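Local coordinates for protein afamin (Homo sapiens, PDB 6FAK) that carries hydrophobic molecules in body fluids, binds vitamin E and keeps lipidated Wnt proteins soluble and active, at residues A[33-38]-A[112-117]; A[106-111]-A[149-154]. All coordinates share one frame; numbering follows the deposited sequence. Where two conformers were deposited one is given.

Contact 1. Residues A[33-38]-A[112-117]; sequences YVQEAT and VGFLPP. With NA (sodium ion), chain F.
Val112 opens the contact by setting one methyl, CG1, against the amide end of Gln35, with 3.3 Å between Val112 CG1 and Gln35 NE2. The two side chains cross at about a right angle, and the valine touches the amide nitrogen. The other end of that amide is engaged beyond the contact: Gln35 OE1 accepts a hydrogen bond from the backbone N of Lys109, which helps to fix the rotation of the group. From Val112 the chain enters a type I beta turn, closed by Leu115 N bonding to Val112 O at 3.1 Å. Gly113 adds its carbonyl oxygen to a sodium ion, 2.5 Å from Gly113 O.

Phe114 points its CB toward the 33-38 loop, and its ring meets two side chains there. Gln35 CB lies at the edge of the ring, near the ring plane, 3.8 Å from Phe114 CZ, while Glu36 CG approaches Phe114 CE1 obliquely at 4.1 Å. Bent at chi2 (81°), Glu36 carries its carboxylate to a salt bridge with Lys109, and CG is the atom of Glu36 nearest the phenylalanine ring. Leu115 brings CD2 to 3.7 Å from Gln35 O, a carbonyl that is hydrogen-bonded to Arg147; the leucine also packs on helix 134-148. Its own carbonyl is the second protein ligand of the sodium, Leu115 O lying 2.5 Å away, and a water binds the ion as well.

No hydrogen bond spans the two segments. The arrangement is loop-to-loop packing of the all-helical serum albumin fold: two type I turns in interhelical connections of the first albumin domain, the later one presenting two carbonyls to a metal ion.

Contact 2. Residues A[106-111]-A[149-154]; sequences YNKKSD and NPFVFA. With NAG (2-acetamido-2-deoxy-beta-D-glucopyranose), chain B.
The chains of Lys108 and Phe151 run alongside each other with opposite sense, the lysine passing one end of the phenylalanine ring. Its CB stands obliquely to the ring, 3.8 Å from Phe151 CZ, and further out Lys108 CD reaches the neighbouring rim atom, Phe151 CE1, also at 3.8 Å. With CG beside the backbone N (chi1 -66°) and every later torsion near anti, the chain stays extended past CZ and CE1 and reaches the backbone of Pro150. There Lys108 NZ donates a hydrogen bond of 2.8 Å to Pro150 O, arriving nearly along the C=O axis (164°). NZ of this buried residue is thus held by a backbone carbonyl, and Lys108 also makes a cation-pi interaction with Tyr33. Replacing Lys108 with a methionine would probably leave Pro150 O without this donor and cost the cation-pi partner of Tyr33.

The setting is the all-helical albumin fold, where this contact joins two interhelical loops: residues 106-111 leave helix 97-106, and residues 149-154 connect helix 134-148 to helix 154-171 through a type I beta turn from Asn149 to Val152.

Ser110 comes to Phe151 from another direction. Its CA lies at the edge of the ring, near the ring plane, 4.2 Å from Phe151 CE2, so the ring has the Ser110 backbone at one edge and the lysine chain obliquely beside it. Pro150, its CB directed toward the other segment, places CG 3.4 Å from Lys109 O. Lys109 points its CB away, and its NZ pairs with Glu36. At the helix end, Tyr106 belongs to the surroundings of an N-linked glycan, its OH 3.6 Å from O7 of the N-acetylglucosamine.

How the contacts relate
From the N terminus, the chain reaches 33-38 just after helix 22-33, then passes through five helices to 106-111, which runs straight on into 112-117. At 112-117, contact 1 closes a loop over 73 intervening residues; contact 2 closes when the chain comes back at 149-154, after helix 134-148. Because 106-111 falls inside the first loop and 149-154 beyond it, the two loops cross rather than nest. They also touch: Gln35 NE2 packs on Pro150 CG at 3.5 Å, and Asn107 ND2 is hydrogen-bonded to Tyr33 O. Three interhelical connections of the first albumin domain are thereby joined, with 106-117 as the shared one.

Contact 1. Residues A[33-38]-A[112-117]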
ATOM      1  N   TYR A  33       1.758  15.575  -7.535  1.00 22.33           N
ATOM      2  CA  TYR A  33       1.307  16.742  -6.824  1.00 22.39           C
ATOM      3  C   TYR A  33       0.055  17.403  -7.410  1.00 22.55           C
ATOM      4  O   TYR A  33      -0.795  17.912  -6.670  1.00 22.60           O
ATOM      5  CB  TYR A  33       2.456  17.753  -6.687  1.00 22.65           C
ATOM      6  CG  TYR A  33       3.422  17.408  -5.543  1.00 22.65           C
ATOM      7  CD1 TYR A  33       2.962  17.223  -4.233  1.00 22.60           C
ATOM      8  CD2 TYR A  33       4.773  17.331  -5.756  1.00 22.84           C
ATOM      9  CE1 TYR A  33       3.839  16.950  -3.193  1.00 22.61           C
ATOM     10  CE2 TYR A  33       5.665  17.043  -4.721  1.00 22.84           C
ATOM     11  CZ  TYR A  33       5.187  16.863  -3.460  1.00 22.77           C
ATOM     12  OH  TYR A  33       6.073  16.598  -2.437  1.00 22.96           O
ATOM     13  N   VAL A  34      -0.044  17.421  -8.736  1.00 22.71           N
ATOM     14  CA  VAL A  34      -1.101  18.168  -9.451  1.00 22.97           C
ATOM     15  C   VAL A  34      -1.680  17.189 -10.461  1.00 23.37           C
ATOM     16  O   VAL A  34      -1.296  17.137 -11.653  1.00 23.48           O
ATOM     17  CB  VAL A  34      -0.575  19.464 -10.132  1.00 23.37           C
ATOM     18  CG1 VAL A  34      -1.752  20.293 -10.631  1.00 23.69           C
ATOM     19  CG2 VAL A  34       0.257  20.321  -9.179  1.00 23.35           C
ATOM     20  N   GLN A  35      -2.536  16.338  -9.937  1.00 23.54           N
ATOM     21  CA  GLN A  35      -3.012  15.190 -10.679  1.00 24.02           C
ATOM     22  C   GLN A  35      -3.975  15.581 -11.812  1.00 24.89           C
ATOM     23  O   GLN A  35      -4.248  14.762 -12.671  1.00 24.93           O
ATOM     24  CB  GLN A  35      -3.710  14.208  -9.714  1.00 23.72           C
ATOM     25  CG  GLN A  35      -2.743  13.531  -8.750  1.00 23.35           C
ATOM     26  CD  GLN A  35      -3.462  13.019  -7.570  1.00 23.29           C
ATOM     27  OE1 GLN A  35      -3.657  13.764  -6.636  1.00 23.24           O
ATOM     28  NE2 GLN A  35      -3.928  11.760  -7.627  1.00 23.49           N
ATOM     29  N   GLU A  36      -4.495  16.806 -11.761  1.00 26.11           N
ATOM     30  CA  GLU A  36      -5.346  17.386 -12.830  1.00 27.81           C
ATOM     31  C   GLU A  36      -4.543  18.001 -13.964  1.00 28.35           C
ATOM     32  O   GLU A  36      -5.119  18.287 -15.032  1.00 29.07           O
ATOM     33  CB  GLU A  36      -6.296  18.483 -12.280  1.00 28.93           C
ATOM     34  CG  GLU A  36      -7.104  18.073 -11.064  1.00 30.03           C
ATOM     35  CD  GLU A  36      -6.327  18.173  -9.694  1.00 31.07           C
ATOM     36  OE1 GLU A  36      -5.083  18.474  -9.678  1.00 30.61           O
ATOM     37  OE2 GLU A  36      -6.980  17.939  -8.621  1.00 31.88           O
ATOM     38  N   ALA A  37      -3.243  18.237 -13.770  1.00 28.36           N
ATOM     39  CA  ALA A  37      -2.422  18.845 -14.820  1.00 28.85           C
ATOM     40  C   ALA A  37      -2.357  17.988 -16.095  1.00 29.63           C
ATOM     41  O   ALA A  37      -2.331  16.732 -16.032  1.00 29.27           O
ATOM     42  CB  ALA A  37      -1.030  19.174 -14.329  1.00 28.93           C
ATOM     43  N   THR A  38      -2.374  18.684 -17.245  1.00 29.86           N
ATOM     44  CA  THR A  38      -2.388  18.077 -18.553  1.00 30.58           C
ATOM     45  C   THR A  38      -0.958  17.737 -18.940  1.00 31.45           C
ATOM     46  O   THR A  38       0.001  18.229 -18.349  1.00 31.37           O
ATOM     47  CB  THR A  38      -2.985  19.047 -19.634  1.00 31.67           C
ATOM     48  OG1 THR A  38      -2.186  20.240 -19.690  1.00 31.45           O
ATOM     49  CG2 THR A  38      -4.424  19.459 -19.288  1.00 31.70           C
ATOM     50  N   VAL A 112      -8.663   8.602  -7.217  1.00 30.87           N
ATOM     51  CA  VAL A 112      -8.341   9.099  -8.561  1.00 30.85           C
ATOM     52  C   VAL A 112      -9.498   8.848  -9.554  1.00 31.41           C
ATOM     53  O   VAL A 112      -9.281   8.850 -10.733  1.00 31.31           O
ATOM     54  CB  VAL A 112      -6.962   8.605  -9.051  1.00 30.80           C
ATOM     55  CG1 VAL A 112      -5.896   9.142  -8.112  1.00 30.35           C
ATOM     56  CG2 VAL A 112      -6.842   7.073  -9.136  1.00 31.03           C
ATOM     57  N   GLY A 113     -10.730   8.733  -9.050  1.00 32.28           N
ATOM     58  CA  GLY A 113     -11.922   8.455  -9.868  1.00 32.68           C
ATOM     59  C   GLY A 113     -12.333   9.658 -10.679  1.00 33.12           C
ATOM     60  O   GLY A 113     -13.125   9.510 -11.614  1.00 33.61           O
ATOM     61  N   PHE A 114     -11.826  10.847 -10.332  1.00 31.73           N
ATOM     62  CA  PHE A 114     -11.966  12.036 -11.196  1.00 32.23           C
ATOM     63  C   PHE A 114     -11.207  11.972 -12.554  1.00 32.74           C
ATOM     64  O   PHE A 114     -11.425  12.850 -13.422  1.00 34.91           O
ATOM     65  CB  PHE A 114     -11.626  13.342 -10.472  1.00 32.02           C
ATOM     66  CG  PHE A 114     -10.190  13.461 -10.048  1.00 30.97           C
ATOM     67  CD1 PHE A 114      -9.233  14.038 -10.897  1.00 30.90           C
ATOM     68  CD2 PHE A 114      -9.769  12.944  -8.843  1.00 30.91           C
ATOM     69  CE1 PHE A 114      -7.901  14.120 -10.544  1.00 29.85           C
ATOM     70  CE2 PHE A 114      -8.410  13.036  -8.484  1.00 29.99           C
ATOM     71  CZ  PHE A 114      -7.494  13.627  -9.328  1.00 29.63           C
ATOM     72  N   LEU A 115     -10.301  11.005 -12.718  1.00 31.37           N
ATOM     73  CA  LEU A 115      -9.570  10.808 -13.966  1.00 31.59           C
ATOM     74  C   LEU A 115     -10.317   9.864 -14.898  1.00 33.82           C
ATOM     75  O   LEU A 115     -10.999   8.952 -14.422  1.00 34.45           O
ATOM     76  CB  LEU A 115      -8.170  10.248 -13.668  1.00 30.43           C
ATOM     77  CG  LEU A 115      -7.269  11.307 -12.955  1.00 30.17           C
ATOM     78  CD1 LEU A 115      -5.896  10.748 -12.673  1.00 29.87           C
ATOM     79  CD2 LEU A 115      -7.138  12.620 -13.699  1.00 30.74           C
ATOM     80  N   PRO A 116     -10.146  10.020 -16.228  1.00 35.70           N
ATOM     81  CA  PRO A 116     -10.744   9.071 -17.156  1.00 36.44           C
ATOM     82  C   PRO A 116     -10.169   7.668 -17.009  1.00 38.16           C
ATOM     83  O   PRO A 116      -9.134   7.478 -16.351  1.00 36.80           O
ATOM     84  CB  PRO A 116     -10.356   9.628 -18.535  1.00 36.92           C
ATOM     85  CG  PRO A 116      -9.119  10.371 -18.306  1.00 36.57           C
ATOM     86  CD  PRO A 116      -9.218  10.941 -16.909  1.00 35.29           C
ATOM     87  N   PRO A 117     -10.827   6.687 -17.629  1.00 43.15           N
ATOM     88  CA  PRO A 117     -10.228   5.358 -17.673  1.00 44.91           C
ATOM     89  C   PRO A 117      -8.827   5.463 -18.317  1.00 42.71           C
ATOM     90  O   PRO A 117      -8.613   6.273 -19.204  1.00 41.59           O
ATOM     91  CB  PRO A 117     -11.184   4.549 -18.573  1.00 45.27           C
ATOM     92  CG  PRO A 117     -12.404   5.383 -18.764  1.00 47.52           C
ATOM     93  CD  PRO A 117     -12.019   6.808 -18.508  1.00 45.33           C
TER
HETATM   94 NA    NA F 802     -13.437   8.497 -13.924  1.00 45.69          NA
HETATM   95  O   HOH W   1     -12.695   6.264 -14.044  1.00 46.34           O

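Contact 2. Residues A[106-111]-A[149-154]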
ATOM      1  N   TYR A 106      -0.739  17.661   1.245  1.00 25.78           N
ATOM      2  CA  TYR A 106      -2.165  17.574   1.454  1.00 27.30           C
ATOM      3  C   TYR A 106      -3.016  17.683   0.181  1.00 27.52           C
ATOM      4  O   TYR A 106      -4.161  17.243   0.217  1.00 28.06           O
ATOM      5  CB  TYR A 106      -2.692  18.559   2.516  1.00 29.96           C
ATOM      6  CG  TYR A 106      -2.236  18.258   3.922  1.00 33.21           C
ATOM      7  CD1 TYR A 106      -2.290  16.973   4.422  1.00 35.36           C
ATOM      8  CD2 TYR A 106      -1.782  19.265   4.774  1.00 36.84           C
ATOM      9  CE1 TYR A 106      -1.873  16.681   5.701  1.00 36.71           C
ATOM     10  CE2 TYR A 106      -1.365  18.978   6.076  1.00 38.41           C
ATOM     11  CZ  TYR A 106      -1.401  17.674   6.519  1.00 39.19           C
ATOM     12  OH  TYR A 106      -1.036  17.326   7.807  1.00 44.57           O
ATOM     13  N   ASN A 107      -2.477  18.256  -0.886  1.00 26.79           N
ATOM     14  CA  ASN A 107      -3.158  18.386  -2.164  1.00 27.41           C
ATOM     15  C   ASN A 107      -3.331  17.066  -2.924  1.00 26.74           C
ATOM     16  O   ASN A 107      -4.176  16.979  -3.823  1.00 26.85           O
ATOM     17  CB  ASN A 107      -2.392  19.382  -3.050  1.00 27.79           C
ATOM     18  CG  ASN A 107      -3.237  19.912  -4.232  1.00 27.94           C
ATOM     19  OD1 ASN A 107      -4.289  20.428  -4.001  1.00 29.03           O
ATOM     20  ND2 ASN A 107      -2.739  19.791  -5.471  1.00 26.98           N
ATOM     21  N   LYS A 108      -2.528  16.036  -2.607  1.00 26.07           N
ATOM     22  CA  LYS A 108      -2.653  14.740  -3.302  1.00 25.71           C
ATOM     23  C   LYS A 108      -3.983  14.116  -2.978  1.00 26.12           C
ATOM     24  O   LYS A 108      -4.430  14.188  -1.825  1.00 25.93           O
ATOM     25  CB  LYS A 108      -1.505  13.792  -2.909  1.00 25.19           C
ATOM     26  CG  LYS A 108      -0.184  14.330  -3.420  1.00 24.47           C
ATOM     27  CD  LYS A 108       0.961  13.381  -3.157  1.00 24.16           C
ATOM     28  CE  LYS A 108       2.259  13.839  -3.804  1.00 23.82           C
ATOM     29  NZ  LYS A 108       3.197  12.693  -3.791  1.00 23.80           N
ATOM     30  N   LYS A 109      -4.615  13.510  -3.982  1.00 26.76           N
ATOM     31  CA  LYS A 109      -5.882  12.778  -3.798  1.00 28.28           C
ATOM     32  C   LYS A 109      -5.685  11.292  -4.004  1.00 28.62           C
ATOM     33  O   LYS A 109      -5.261  10.865  -5.106  1.00 27.19           O
ATOM     34  CB  LYS A 109      -6.922  13.264  -4.820  1.00 29.67           C
ATOM     35  CG  LYS A 109      -7.340  14.723  -4.595  1.00 31.22           C
ATOM     36  CD  LYS A 109      -6.745  15.595  -5.689  1.00 33.18           C
ATOM     37  CE  LYS A 109      -6.777  17.073  -5.344  1.00 33.20           C
ATOM     38  NZ  LYS A 109      -5.859  17.733  -6.268  1.00 33.10           N
ATOM     39  N   SER A 110      -5.999  10.514  -2.964  0.54 29.82           N
ATOM     40  CA  SER A 110      -6.052   9.046  -3.056  0.54 31.20           C
ATOM     41  C   SER A 110      -7.106   8.560  -4.033  0.54 31.62           C
ATOM     42  O   SER A 110      -6.855   7.627  -4.777  0.54 33.23           O
ATOM     43  CB  SER A 110      -6.331   8.438  -1.669  0.54 32.43           C
ATOM     44  OG  SER A 110      -7.221   9.286  -0.959  0.54 33.96           O
ATOM     45  N   ASP A 111      -8.259   9.232  -4.068  1.00 31.06           N
ATOM     46  CA  ASP A 111      -9.408   8.792  -4.904  1.00 32.02           C
ATOM     47  C   ASP A 111      -9.179   9.396  -6.294  1.00 30.47           C
ATOM     48  O   ASP A 111      -9.367  10.583  -6.483  1.00 30.76           O
ATOM     49  CB  ASP A 111     -10.755   9.244  -4.274  1.00 33.64           C
ATOM     50  CG  ASP A 111     -11.952   9.167  -5.264  1.00 36.50           C
ATOM     51  OD1 ASP A 111     -11.880   8.517  -6.310  1.00 36.48           O
ATOM     52  OD2 ASP A 111     -12.990   9.753  -4.977  1.00 41.80           O
ATOM     53  N   ASN A 149      -1.329   7.201  -9.217  1.00 23.63           N
ATOM     54  CA  ASN A 149      -0.616   6.533  -8.111  1.00 23.63           C
ATOM     55  C   ASN A 149       0.207   7.607  -7.380  1.00 23.43           C
ATOM     56  O   ASN A 149       1.444   7.581  -7.405  1.00 23.35           O
ATOM     57  CB  ASN A 149       0.272   5.380  -8.658  1.00 23.67           C
ATOM     58  CG  ASN A 149      -0.534   4.276  -9.257  1.00 24.09           C
ATOM     59  OD1 ASN A 149      -0.986   3.418  -8.535  1.00 24.64           O
ATOM     60  ND2 ASN A 149      -0.783   4.323 -10.595  1.00 24.08           N
ATOM     61  N   PRO A 150      -0.473   8.570  -6.748  1.00 23.11           N
ATOM     62  CA  PRO A 150       0.228   9.768  -6.298  1.00 22.97           C
ATOM     63  C   PRO A 150       1.186   9.562  -5.139  1.00 23.01           C
ATOM     64  O   PRO A 150       1.967  10.467  -4.890  1.00 22.60           O
ATOM     65  CB  PRO A 150      -0.912  10.671  -5.784  1.00 23.06           C
ATOM     66  CG  PRO A 150      -2.053   9.750  -5.512  1.00 23.24           C
ATOM     67  CD  PRO A 150      -1.919   8.657  -6.512  1.00 23.30           C
ATOM     68  N   PHE A 151       1.079   8.418  -4.435  1.00 23.31           N
ATOM     69  CA  PHE A 151       1.927   8.167  -3.272  1.00 23.84           C
ATOM     70  C   PHE A 151       3.047   7.188  -3.551  1.00 24.15           C
ATOM     71  O   PHE A 151       3.879   7.004  -2.678  1.00 24.54           O
ATOM     72  CB  PHE A 151       1.103   7.688  -2.106  1.00 24.46           C
ATOM     73  CG  PHE A 151       0.082   8.684  -1.668  1.00 25.06           C
ATOM     74  CD1 PHE A 151       0.481   9.834  -1.039  1.00 25.33           C
ATOM     75  CD2 PHE A 151      -1.276   8.469  -1.902  1.00 25.49           C
ATOM     76  CE1 PHE A 151      -0.410  10.793  -0.683  1.00 25.36           C
ATOM     77  CE2 PHE A 151      -2.182   9.427  -1.529  1.00 25.75           C
ATOM     78  CZ  PHE A 151      -1.744  10.578  -0.914  1.00 25.77           C
ATOM     79  N   VAL A 152       3.065   6.542  -4.719  1.00 23.97           N
ATOM     80  CA  VAL A 152       4.093   5.530  -5.009  1.00 24.04           C
ATOM     81  C   VAL A 152       5.442   6.216  -5.148  1.00 23.62           C
ATOM     82  O   VAL A 152       5.560   7.267  -5.773  1.00 23.29           O
ATOM     83  CB  VAL A 152       3.777   4.713  -6.260  1.00 24.76           C
ATOM     84  CG1 VAL A 152       4.805   3.599  -6.519  1.00 24.87           C
ATOM     85  CG2 VAL A 152       2.447   4.011  -6.009  1.00 25.69           C
ATOM     86  N   PHE A 153       6.454   5.597  -4.569  1.00 23.59           N
ATOM     87  CA  PHE A 153       7.777   6.249  -4.491  1.00 23.77           C
ATOM     88  C   PHE A 153       8.460   6.195  -5.870  1.00 24.07           C
ATOM     89  O   PHE A 153       8.266   5.214  -6.619  1.00 23.97           O
ATOM     90  CB  PHE A 153       8.693   5.545  -3.495  1.00 23.86           C
ATOM     91  CG  PHE A 153       8.237   5.554  -2.051  1.00 23.82           C
ATOM     92  CD1 PHE A 153       7.139   6.320  -1.592  1.00 23.73           C
ATOM     93  CD2 PHE A 153       8.979   4.845  -1.133  1.00 23.97           C
ATOM     94  CE1 PHE A 153       6.777   6.320  -0.231  1.00 23.84           C
ATOM     95  CE2 PHE A 153       8.628   4.834   0.227  1.00 24.20           C
ATOM     96  CZ  PHE A 153       7.524   5.543   0.667  1.00 24.11           C
ATOM     97  N   ALA A 154       9.251   7.234  -6.180  1.00 24.49           N
ATOM     98  CA  ALA A 154       9.895   7.364  -7.506  1.00 25.12           C
ATOM     99  C   ALA A 154      10.727   6.174  -7.972  1.00 25.58           C
ATOM    100  O   ALA A 154      10.596   5.782  -9.141  1.00 25.41           O
ATOM    101  CB  ALA A 154      10.649   8.665  -7.649  1.00 25.45           C
TER
HETATM  102  C1  NAG B   1      -3.954  13.722  11.423  1.00 51.49           C
HETATM  103  C2  NAG B   1      -3.642  15.213  11.382  1.00 62.91           C
HETATM  104  C3  NAG B   1      -2.212  15.465  11.845  1.00 63.42           C
HETATM  105  C4  NAG B   1      -1.995  14.836  13.215  1.00 61.35           C
HETATM  106  C5  NAG B   1      -2.420  13.365  13.218  1.00 56.34           C
HETATM  107  C6  NAG B   1      -2.311  12.763  14.615  1.00 56.86           C
HETATM  108  C7  NAG B   1      -4.419  16.932   9.800  1.00 82.37           C
HETATM  109  C8  NAG B   1      -4.854  17.747  10.988  1.00 79.81           C
HETATM  110  N2  NAG B   1      -3.850  15.740  10.041  1.00 71.30           N
HETATM  111  O3  NAG B   1      -1.957  16.877  11.908  1.00 63.18           O
HETATM  112  O4  NAG B   1      -0.616  14.956  13.586  1.00 68.80           O
HETATM  113  O5  NAG B   1      -3.774  13.231  12.754  1.00 49.41           O
HETATM  114  O6  NAG B   1      -3.206  13.438  15.508  1.00 59.92           O
HETATM  115  O7  NAG B   1      -4.580  17.339   8.661  1.00 92.10           O